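Local coordinates for DNA translocase coupling protein (Clostridium perfringens, PDB 6O1W) that probably acts as an ATP-driven DNA translocase of the FtsK/SpoIIIE family in plasmid conjugation, represented here by the part containing its P-loop ATPase domain, at residues F192-R202 and L226-D234; V278-I286 and F302-V311. One frame throughout, in Å; residues are numbered along the deposited sequence.

Contact 1 of 2, residues F192-R202 and L226-D234; sequences FKYLVDENAKR and LKRIIVVID. With BGC (beta-D-glucopyranose), chain E.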
loop_
_atom_site.group_PDB
_atom_site.type_symbol
_atom_site.label_atom_id
_atom_site.label_comp_id
_atom_site.label_asym_id
_atom_site.label_seq_id
_atom_site.Cartn_x
_atom_site.Cartn_y
_atom_site.Cartn_z
ATOM N N PHE A 192 12.815 -20.144 4.009
ATOM C CA PHE A 192 11.611 -20.116 4.847
ATOM C C PHE A 192 11.634 -21.139 5.991
ATOM O O PHE A 192 11.045 -20.874 7.039
ATOM C CB PHE A 192 10.330 -20.215 4.004
ATOM C CG PHE A 192 10.033 -18.874 3.376
ATOM C CD1 PHE A 192 9.537 -17.819 4.146
ATOM C CD2 PHE A 192 10.285 -18.648 2.028
ATOM C CE1 PHE A 192 9.265 -16.577 3.568
ATOM C CE2 PHE A 192 10.040 -17.386 1.451
ATOM C CZ PHE A 192 9.548 -16.355 2.227
ATOM N N LYS A 193 12.312 -22.272 5.796
ATOM C CA LYS A 193 12.499 -23.263 6.859
ATOM C C LYS A 193 13.469 -22.656 7.917
ATOM O O LYS A 193 13.217 -22.759 9.101
ATOM C CB LYS A 193 13.023 -24.592 6.279
ATOM C CG LYS A 193 13.386 -25.650 7.325
ATOM C CD LYS A 193 12.192 -26.044 8.162
ATOM C CE LYS A 193 12.466 -27.326 8.903
ATOM N NZ LYS A 193 11.994 -27.267 10.313
ATOM N N TYR A 194 14.504 -21.942 7.480
ATOM C CA TYR A 194 15.407 -21.245 8.387
ATOM C C TYR A 194 14.658 -20.164 9.219
ATOM O O TYR A 194 14.869 -20.076 10.433
ATOM C CB TYR A 194 16.561 -20.593 7.602
ATOM C CG TYR A 194 17.287 -19.547 8.426
ATOM C CD1 TYR A 194 18.120 -19.917 9.485
ATOM C CD2 TYR A 194 17.089 -18.191 8.195
ATOM C CE1 TYR A 194 18.758 -18.955 10.273
ATOM C CE2 TYR A 194 17.731 -17.222 8.966
ATOM C CZ TYR A 194 18.536 -17.608 10.024
ATOM O OH TYR A 194 19.120 -16.652 10.816
ATOM N N LEU A 195 13.850 -19.301 8.553
ATOM C CA LEU A 195 13.115 -18.204 9.189
ATOM C C LEU A 195 12.090 -18.704 10.191
ATOM O O LEU A 195 11.940 -18.105 11.250
ATOM C CB LEU A 195 12.434 -17.322 8.136
ATOM C CG LEU A 195 13.305 -16.497 7.194
ATOM C CD1 LEU A 195 12.451 -15.930 6.053
ATOM C CD2 LEU A 195 14.038 -15.370 7.946
ATOM N N VAL A 196 11.409 -19.816 9.877
ATOM C CA VAL A 196 10.440 -20.457 10.781
ATOM C C VAL A 196 11.155 -21.022 12.042
ATOM O O VAL A 196 10.635 -20.893 13.150
ATOM C CB VAL A 196 9.586 -21.492 9.998
ATOM C CG1 VAL A 196 9.232 -22.720 10.824
ATOM C CG2 VAL A 196 8.339 -20.832 9.473
ATOM N N ASP A 197 12.337 -21.621 11.859
ATOM C CA ASP A 197 13.171 -22.120 12.973
ATOM C C ASP A 197 13.730 -20.927 13.774
ATOM O O ASP A 197 13.764 -21.004 14.996
ATOM C CB ASP A 197 14.343 -22.964 12.437
ATOM C CG ASP A 197 13.935 -24.288 11.810
ATOM O OD1 ASP A 197 12.725 -24.637 11.872
ATOM O OD2 ASP A 197 14.811 -24.963 11.229
ATOM N N GLU A 198 14.180 -19.840 13.091
ATOM C CA GLU A 198 14.712 -18.659 13.781
ATOM C C GLU A 198 13.584 -18.005 14.610
ATOM O O GLU A 198 13.829 -17.560 15.724
ATOM C CB GLU A 198 15.357 -17.647 12.802
ATOM C CG GLU A 198 15.840 -16.355 13.461
ATOM C CD GLU A 198 17.023 -16.453 14.418
ATOM O OE1 GLU A 198 17.812 -17.413 14.281
ATOM O OE2 GLU A 198 17.176 -15.562 15.289
ATOM N N ASN A 199 12.364 -17.985 14.067
ATOM C CA ASN A 199 11.200 -17.474 14.766
ATOM C C ASN A 199 10.930 -18.331 16.022
ATOM O O ASN A 199 10.728 -17.778 17.103
ATOM C CB ASN A 199 9.963 -17.473 13.857
ATOM C CG ASN A 199 8.820 -16.749 14.532
ATOM O OD1 ASN A 199 8.863 -15.557 14.734
ATOM N ND2 ASN A 199 7.813 -17.446 14.954
ATOM N N ALA A 200 10.968 -19.667 15.879
ATOM C CA ALA A 200 10.736 -20.619 16.994
ATOM C C ALA A 200 11.776 -20.424 18.104
ATOM O O ALA A 200 11.390 -20.356 19.256
ATOM C CB ALA A 200 10.707 -22.080 16.493
ATOM N N LYS A 201 13.054 -20.205 17.750
ATOM C CA LYS A 201 14.144 -19.934 18.708
ATOM C C LYS A 201 13.936 -18.606 19.473
ATOM O O LYS A 201 14.169 -18.552 20.680
ATOM C CB LYS A 201 15.515 -19.960 18.022
ATOM C CG LYS A 201 15.903 -21.359 17.521
ATOM C CD LYS A 201 17.075 -21.356 16.527
ATOM C CE LYS A 201 18.408 -21.561 17.196
ATOM N NZ LYS A 201 19.536 -21.362 16.253
ATOM N N ARG A 202 13.410 -17.583 18.783
ATOM C CA ARG A 202 13.122 -16.265 19.354
ATOM C C ARG A 202 11.937 -16.322 20.295
ATOM O O ARG A 202 12.029 -15.763 21.385
ATOM C CB ARG A 202 12.902 -15.230 18.251
ATOM C CG ARG A 202 14.200 -14.877 17.535
ATOM C CD ARG A 202 14.027 -13.740 16.530
ATOM N NE ARG A 202 15.315 -13.465 15.896
ATOM C CZ ARG A 202 15.656 -12.328 15.311
ATOM N NH1 ARG A 202 14.788 -11.322 15.235
ATOM N NH2 ARG A 202 16.853 -12.192 14.772
ATOM N N LEU A 226 19.668 -9.728 19.286
ATOM C CA LEU A 226 18.894 -10.273 18.176
ATOM C C LEU A 226 18.554 -9.068 17.302
ATOM O O LEU A 226 18.192 -8.017 17.812
ATOM C CB LEU A 226 17.590 -10.946 18.664
ATOM C CG LEU A 226 17.725 -12.135 19.594
ATOM C CD1 LEU A 226 16.353 -12.526 20.159
ATOM C CD2 LEU A 226 18.341 -13.312 18.886
ATOM N N LYS A 227 18.723 -9.204 16.016
ATOM C CA LYS A 227 18.450 -8.114 15.092
ATOM C C LYS A 227 17.130 -8.332 14.382
ATOM O O LYS A 227 16.754 -9.481 14.107
ATOM C CB LYS A 227 19.569 -8.042 14.049
ATOM C CG LYS A 227 20.963 -7.717 14.618
ATOM C CD LYS A 227 21.931 -7.377 13.484
ATOM C CE LYS A 227 23.337 -7.106 13.959
ATOM N NZ LYS A 227 23.470 -5.754 14.571
ATOM N N ARG A 228 16.453 -7.218 14.024
ATOM C CA ARG A 228 15.252 -7.272 13.187
ATOM C C ARG A 228 15.619 -7.935 11.846
ATOM O O ARG A 228 16.666 -7.624 11.280
ATOM C CB ARG A 228 14.706 -5.849 12.918
ATOM C CG ARG A 228 13.433 -5.858 12.051
ATOM C CD ARG A 228 12.695 -4.520 11.982
ATOM N NE ARG A 228 12.470 -3.982 13.321
ATOM C CZ ARG A 228 11.514 -4.367 14.151
ATOM N NH1 ARG A 228 10.620 -5.271 13.775
ATOM N NH2 ARG A 228 11.454 -3.867 15.374
ATOM N N ILE A 229 14.783 -8.856 11.374
ATOM C CA ILE A 229 14.931 -9.491 10.073
ATOM C C ILE A 229 13.798 -8.987 9.144
ATOM O O ILE A 229 12.624 -9.115 9.489
ATOM C CB ILE A 229 14.924 -11.046 10.161
ATOM C CG1 ILE A 229 16.161 -11.569 10.944
ATOM C CG2 ILE A 229 14.877 -11.648 8.750
ATOM C CD1 ILE A 229 16.050 -13.045 11.445
ATOM N N ILE A 230 14.149 -8.424 7.966
ATOM C CA ILE A 230 13.152 -8.004 6.984
ATOM C C ILE A 230 13.200 -8.945 5.783
ATOM O O ILE A 230 14.270 -9.247 5.257
ATOM C CB ILE A 230 13.202 -6.493 6.611
ATOM C CG1 ILE A 230 12.038 -6.137 5.607
ATOM C CG2 ILE A 230 14.603 -6.041 6.142
ATOM C CD1 ILE A 230 12.086 -4.800 4.912
ATOM N N VAL A 231 12.042 -9.463 5.403
ATOM C CA VAL A 231 11.903 -10.405 4.294
ATOM C C VAL A 231 11.050 -9.719 3.235
ATOM O O VAL A 231 9.884 -9.424 3.480
ATOM C CB VAL A 231 11.275 -11.744 4.751
ATOM C CG1 VAL A 231 11.293 -12.773 3.620
ATOM C CG2 VAL A 231 11.957 -12.286 6.005
ATOM N N VAL A 232 11.631 -9.455 2.083
ATOM C CA VAL A 232 10.928 -8.753 1.016
ATOM C C VAL A 232 10.591 -9.760 -0.048
ATOM O O VAL A 232 11.487 -10.399 -0.586
ATOM C CB VAL A 232 11.736 -7.550 0.446
ATOM C CG1 VAL A 232 10.906 -6.762 -0.588
ATOM C CG2 VAL A 232 12.212 -6.629 1.558
ATOM N N ILE A 233 9.305 -9.927 -0.321
ATOM C CA ILE A 233 8.847 -10.863 -1.338
ATOM C C ILE A 233 8.332 -9.965 -2.446
ATOM O O ILE A 233 7.299 -9.305 -2.290
ATOM C CB ILE A 233 7.768 -11.823 -0.739
ATOM C CG1 ILE A 233 8.374 -12.705 0.407
ATOM C CG2 ILE A 233 7.079 -12.651 -1.825
ATOM C CD1 ILE A 233 7.353 -13.387 1.311
ATOM N N ASP A 234 9.079 -9.900 -3.546
ATOM C CA ASP A 234 8.730 -9.063 -4.698
ATOM C C ASP A 234 7.381 -9.434 -5.292
ATOM O O ASP A 234 6.618 -8.543 -5.654
ATOM C CB ASP A 234 9.813 -9.134 -5.784
ATOM C CG ASP A 234 9.556 -8.155 -6.926
ATOM O OD1 ASP A 234 9.772 -6.926 -6.723
ATOM O OD2 ASP A 234 9.121 -8.610 -8.010
HETATM C C2 BGC E . 21.730 -17.909 7.407
HETATM C C3 BGC E . 21.835 -19.428 7.356
HETATM C C4 BGC E . 20.628 -20.010 6.630
HETATM C C5 BGC E . 20.487 -19.372 5.250
HETATM C C6 BGC E . 19.231 -19.800 4.529
HETATM C C1 BGC E . 21.585 -17.365 5.988
HETATM O O1 BGC E . 21.486 -15.982 6.015
HETATM O O2 BGC E . 22.880 -17.356 8.037
HETATM O O3 BGC E . 21.936 -19.956 8.673
HETATM O O4 BGC E . 20.755 -21.419 6.483
HETATM O O5 BGC E . 20.429 -17.940 5.375
HETATM O O6 BGC E . 19.115 -19.140 3.277
#

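Contact 2 of 2, residues V278-I286 and F302-V311; sequences VQRPDAKVI and FADSKASEIV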
loop_
_atom_site.group_PDB
_atom_site.type_symbol
_atom_site.label_atom_id
_atom_site.label_comp_id
_atom_site.label_asym_id
_atom_site.label_seq_id
_atom_site.Cartn_x
_atom_site.Cartn_y
_atom_site.Cartn_z
ATOM N N VAL A 278 2.269 -7.708 -4.505
ATOM C CA VAL A 278 1.282 -8.439 -5.305
ATOM C C VAL A 278 0.882 -7.595 -6.522
ATOM O O VAL A 278 0.388 -6.475 -6.379
ATOM C CB VAL A 278 0.041 -8.963 -4.523
ATOM C CG1 VAL A 278 0.353 -10.224 -3.745
ATOM C CG2 VAL A 278 -0.516 -7.920 -3.584
ATOM N N GLN A 279 1.083 -8.130 -7.713
ATOM C CA GLN A 279 0.707 -7.392 -8.919
ATOM C C GLN A 279 -0.783 -7.570 -9.323
ATOM O O GLN A 279 -1.435 -6.617 -9.792
ATOM C CB GLN A 279 1.617 -7.786 -10.079
ATOM C CG GLN A 279 1.503 -6.838 -11.253
ATOM C CD GLN A 279 2.094 -7.472 -12.463
ATOM O OE1 GLN A 279 1.378 -8.023 -13.309
ATOM N NE2 GLN A 279 3.416 -7.429 -12.550
ATOM N N ARG A 280 -1.277 -8.798 -9.182
ATOM C CA ARG A 280 -2.607 -9.183 -9.606
ATOM C C ARG A 280 -3.323 -9.861 -8.437
ATOM O O ARG A 280 -3.077 -11.042 -8.178
ATOM C CB ARG A 280 -2.474 -10.144 -10.820
ATOM C CG ARG A 280 -3.685 -10.180 -11.746
ATOM C CD ARG A 280 -3.632 -11.341 -12.741
ATOM N NE ARG A 280 -3.379 -12.623 -12.083
ATOM C CZ ARG A 280 -4.310 -13.380 -11.511
ATOM N NH1 ARG A 280 -5.588 -13.025 -11.561
ATOM N NH2 ARG A 280 -3.973 -14.515 -10.914
ATOM N N PRO A 281 -4.159 -9.117 -7.669
ATOM C CA PRO A 281 -4.867 -9.736 -6.537
ATOM C C PRO A 281 -5.778 -10.853 -7.038
ATOM O O PRO A 281 -6.435 -10.710 -8.058
ATOM C CB PRO A 281 -5.663 -8.575 -5.936
ATOM C CG PRO A 281 -4.961 -7.343 -6.445
ATOM C CD PRO A 281 -4.547 -7.704 -7.816
ATOM N N ASP A 282 -5.714 -11.988 -6.358
ATOM C CA ASP A 282 -6.425 -13.218 -6.656
ATOM C C ASP A 282 -6.576 -13.879 -5.310
ATOM O O ASP A 282 -5.608 -13.886 -4.551
ATOM C CB ASP A 282 -5.526 -14.072 -7.589
ATOM C CG ASP A 282 -6.080 -15.396 -8.102
ATOM O OD1 ASP A 282 -6.688 -16.147 -7.296
ATOM O OD2 ASP A 282 -5.867 -15.705 -9.292
ATOM N N ALA A 283 -7.768 -14.431 -4.992
ATOM C CA ALA A 283 -8.044 -15.127 -3.716
ATOM C C ALA A 283 -7.179 -16.354 -3.470
ATOM O O ALA A 283 -7.013 -16.757 -2.320
ATOM C CB ALA A 283 -9.509 -15.498 -3.610
ATOM N N LYS A 284 -6.599 -16.935 -4.530
ATOM C CA LYS A 284 -5.699 -18.090 -4.397
ATOM C C LYS A 284 -4.337 -17.662 -3.888
ATOM O O LYS A 284 -3.630 -18.480 -3.285
ATOM C CB LYS A 284 -5.522 -18.803 -5.743
ATOM C CG LYS A 284 -6.589 -19.854 -6.055
ATOM C CD LYS A 284 -7.055 -19.809 -7.526
ATOM C CE LYS A 284 -5.979 -20.012 -8.582
ATOM N NZ LYS A 284 -6.134 -19.063 -9.721
ATOM N N VAL A 285 -3.961 -16.384 -4.141
ATOM C CA VAL A 285 -2.663 -15.810 -3.775
ATOM C C VAL A 285 -2.780 -15.031 -2.472
ATOM O O VAL A 285 -2.009 -15.287 -1.549
ATOM C CB VAL A 285 -2.052 -15.006 -4.963
ATOM C CG1 VAL A 285 -0.869 -14.131 -4.533
ATOM C CG2 VAL A 285 -1.646 -15.950 -6.104
ATOM N N ILE A 286 -3.740 -14.095 -2.390
ATOM C CA ILE A 286 -4.030 -13.337 -1.161
ATOM C C ILE A 286 -5.149 -14.127 -0.477
ATOM O O ILE A 286 -6.329 -13.820 -0.648
ATOM C CB ILE A 286 -4.444 -11.868 -1.434
ATOM C CG1 ILE A 286 -3.408 -11.140 -2.335
ATOM C CG2 ILE A 286 -4.723 -11.124 -0.092
ATOM C CD1 ILE A 286 -3.817 -9.709 -2.812
ATOM N N PHE A 302 -7.132 -0.018 -8.912
ATOM C CA PHE A 302 -7.620 -1.161 -9.694
ATOM C C PHE A 302 -9.065 -0.791 -10.088
ATOM O O PHE A 302 -9.885 -0.545 -9.201
ATOM C CB PHE A 302 -7.638 -2.475 -8.870
ATOM C CG PHE A 302 -6.284 -3.053 -8.523
ATOM C CD1 PHE A 302 -5.543 -3.748 -9.474
ATOM C CD2 PHE A 302 -5.749 -2.895 -7.252
ATOM C CE1 PHE A 302 -4.302 -4.300 -9.150
ATOM C CE2 PHE A 302 -4.510 -3.457 -6.923
ATOM C CZ PHE A 302 -3.797 -4.154 -7.872
ATOM N N ALA A 303 -9.368 -0.731 -11.395
ATOM C CA ALA A 303 -10.721 -0.415 -11.883
ATOM C C ALA A 303 -11.727 -1.513 -11.525
ATOM O O ALA A 303 -12.902 -1.220 -11.356
ATOM C CB ALA A 303 -10.704 -0.176 -13.381
ATOM N N ASP A 304 -11.252 -2.755 -11.341
ATOM C CA ASP A 304 -12.076 -3.906 -10.971
ATOM C C ASP A 304 -12.349 -3.955 -9.454
ATOM O O ASP A 304 -11.415 -3.984 -8.644
ATOM C CB ASP A 304 -11.409 -5.210 -11.465
ATOM C CG ASP A 304 -12.218 -6.493 -11.287
ATOM O OD1 ASP A 304 -13.410 -6.405 -10.893
ATOM O OD2 ASP A 304 -11.660 -7.589 -11.542
ATOM N N SER A 305 -13.640 -4.013 -9.092
ATOM C CA SER A 305 -14.168 -4.084 -7.724
ATOM C C SER A 305 -13.673 -5.290 -6.934
ATOM O O SER A 305 -13.400 -5.151 -5.746
ATOM C CB SER A 305 -15.697 -4.078 -7.737
ATOM O OG SER A 305 -16.200 -2.765 -7.566
ATOM N N LYS A 306 -13.596 -6.469 -7.576
ATOM C CA LYS A 306 -13.148 -7.731 -6.968
ATOM C C LYS A 306 -11.676 -7.656 -6.485
ATOM O O LYS A 306 -11.378 -8.104 -5.378
ATOM C CB LYS A 306 -13.358 -8.903 -7.948
ATOM C CG LYS A 306 -12.998 -10.281 -7.386
ATOM C CD LYS A 306 -14.214 -11.119 -7.032
ATOM C CE LYS A 306 -13.855 -12.335 -6.208
ATOM N NZ LYS A 306 -13.178 -13.392 -7.012
ATOM N N ALA A 307 -10.789 -7.067 -7.310
ATOM C CA ALA A 307 -9.358 -6.866 -7.047
ATOM C C ALA A 307 -9.149 -6.011 -5.783
ATOM O O ALA A 307 -8.277 -6.331 -4.955
ATOM C CB ALA A 307 -8.699 -6.205 -8.257
ATOM N N SER A 308 -9.957 -4.926 -5.637
ATOM C CA SER A 308 -9.931 -4.048 -4.461
ATOM C C SER A 308 -10.423 -4.815 -3.213
ATOM O O SER A 308 -9.843 -4.627 -2.144
ATOM C CB SER A 308 -10.823 -2.824 -4.679
ATOM O OG SER A 308 -10.866 -2.013 -3.514
ATOM N N GLU A 309 -11.527 -5.622 -3.336
ATOM C CA GLU A 309 -12.081 -6.422 -2.223
ATOM C C GLU A 309 -11.109 -7.485 -1.728
ATOM O O GLU A 309 -11.040 -7.738 -0.528
ATOM C CB GLU A 309 -13.414 -7.080 -2.595
ATOM C CG GLU A 309 -14.600 -6.146 -2.439
ATOM C CD GLU A 309 -15.959 -6.737 -2.765
ATOM O OE1 GLU A 309 -16.016 -7.848 -3.342
ATOM O OE2 GLU A 309 -16.974 -6.078 -2.442
ATOM N N ILE A 310 -10.348 -8.103 -2.642
ATOM C CA ILE A 310 -9.350 -9.107 -2.245
ATOM C C ILE A 310 -8.278 -8.446 -1.340
ATOM O O ILE A 310 -7.932 -9.007 -0.299
ATOM C CB ILE A 310 -8.735 -9.814 -3.483
ATOM C CG1 ILE A 310 -9.779 -10.729 -4.166
ATOM C CG2 ILE A 310 -7.490 -10.623 -3.078
ATOM C CD1 ILE A 310 -9.607 -10.919 -5.689
ATOM N N VAL A 311 -7.805 -7.232 -1.707
ATOM C CA VAL A 311 -6.758 -6.524 -0.959
ATOM C C VAL A 311 -7.274 -5.874 0.332
ATOM O O VAL A 311 -6.694 -6.084 1.396
ATOM C CB VAL A 311 -6.030 -5.484 -1.849
ATOM C CG1 VAL A 311 -4.978 -4.692 -1.064
ATOM C CG2 VAL A 311 -5.400 -6.147 -3.067
#

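Contact 1 of 2, residues F192-R202 and L226-D234
Arg202 sets its CG opposite the carbonyl carbon (chi1 -71°) and runs extended to NE, carrying the guanidinium from helix 192-202 to the chain just before strand 229-233. Glu198, one turn earlier, folds back at chi2 (68°), which brings its carboxylate to the NE edge of that group. Arg202 then grips one oxygen end-on with two nitrogens: NH2 lies 2.8 Å from Lys227 O, within the carbonyl plane, while Arg202 NH1 reaches Lys227 O at 2.9 Å from above it. Glu198 OE2 takes the NE hydrogen through its anti lone pair (NE to OE2 2.9 Å). Both faces of the guanidinium are covered by aliphatic carbons: Leu226 CB sits over its centre, and Ile229 CD1 lies on the opposite face, 3.5 Å from Arg202 NH2.

Toward the helix's N-terminal end the packing is apolar. Leu195 CD1 meets Val231 CG2 tip to tip at 3.7 Å, and Ile233 CD1 approaches the edge of the Phe192 ring, 3.8 Å from CZ. The axes of helix 192-202 and strand 229-233 come within 11.8 Å at 151°, nearly antiparallel, as expected for a helix laid on a face of the ATPase sheet. Tyr194 turns its ring to the bound glucose, with BGC C4 over one face and Glu198 CB on the other; Tyr161 and Gln180 hydrogen-bond the sugar.

Because NH1 also donates to Thr270 O, Arg202 ties three chain regions together. The Glu198 salt bridge probably offsets the cost of burying its positive charge, while the in-plane bonds and the aliphatic carbons on its faces restrict rotation of the guanidinium.

Contact 2 of 2, residues V278-I286 and F302-V311
Pro281 is wedged between the Phe302 ring and helix 305-311, and the tight half of the contact is built round its pyrrolidine. Its CG stands over one face of the ring, 4.1 Å from the centroid and 29° off the normal, a CH-pi contact; Pro281 CD lies 3.6 Å from Phe302 CZ. With chi1 -70°, Phe302 CG lies anti to the carbonyl carbon, and the ring presents its edge to Gln279 O, which lies in its plane. On the helix side, Pro281 CG touches Val311 CG2 at 3.6 Å, and Pro281 CB rests 3.6 Å from Ala307 O. Ile286 completes this apolar block: its CB is 3.7 Å from Ile310 CG2, and its CD1 reaches Val311. No hydrogen bond joins the two segments, so side-chain packing carries the contact.

Toward the exposed Ala283 the fit slackens. Ala283 meets Ile310 CD1 with its backbone N alone, and the exposed Lys284 and Arg280 make no contact with the helix. Polar order here is internal to the loop: Asp282 OD1 accepts from Lys284 N at 2.9 Å, an Asx turn, and its OD2 accepts from Arg280 NH2 at 2.8 Å, met on the anti side. A weak bond from Lys284 NZ to OD2 extends this salt-bridge network. At the start of the helix, Asp304 is the N-cap, its OD1 accepting a weak bond from Lys306 N.

The loop follows strand 272-278, whose Val278 pairs with Ser134 and Gly136, while Phe302 packs against the P-loop. A helix braced on the loop leaving a core strand beside Walker A fits the nucleotide-site side of a P-loop, RecA-like ATPase domain.

Overall arrangement
Contacts 1 and 2 follow one another along the chain, with centres 27 Å apart; their nearest atoms are about 5 Å apart without touching. The common element is the mixed sheet, in which strands 229-233 and 272-278 run side by side and parallel, with 132-135 next to the latter. Both contacts lie near the ATP site, which holds no nucleotide in this chain; contact 2 is the closer: the side chain of Ile233 is about 9 Å from that of Lys142, that of Gln279 about 5 Å, and that of Phe302 about 4 Å from Gly136. Contact 1 contributes Tyr194 to one glucose pocket; the Phe302 side chain of contact 2 is about 13 Å from a bound glucose.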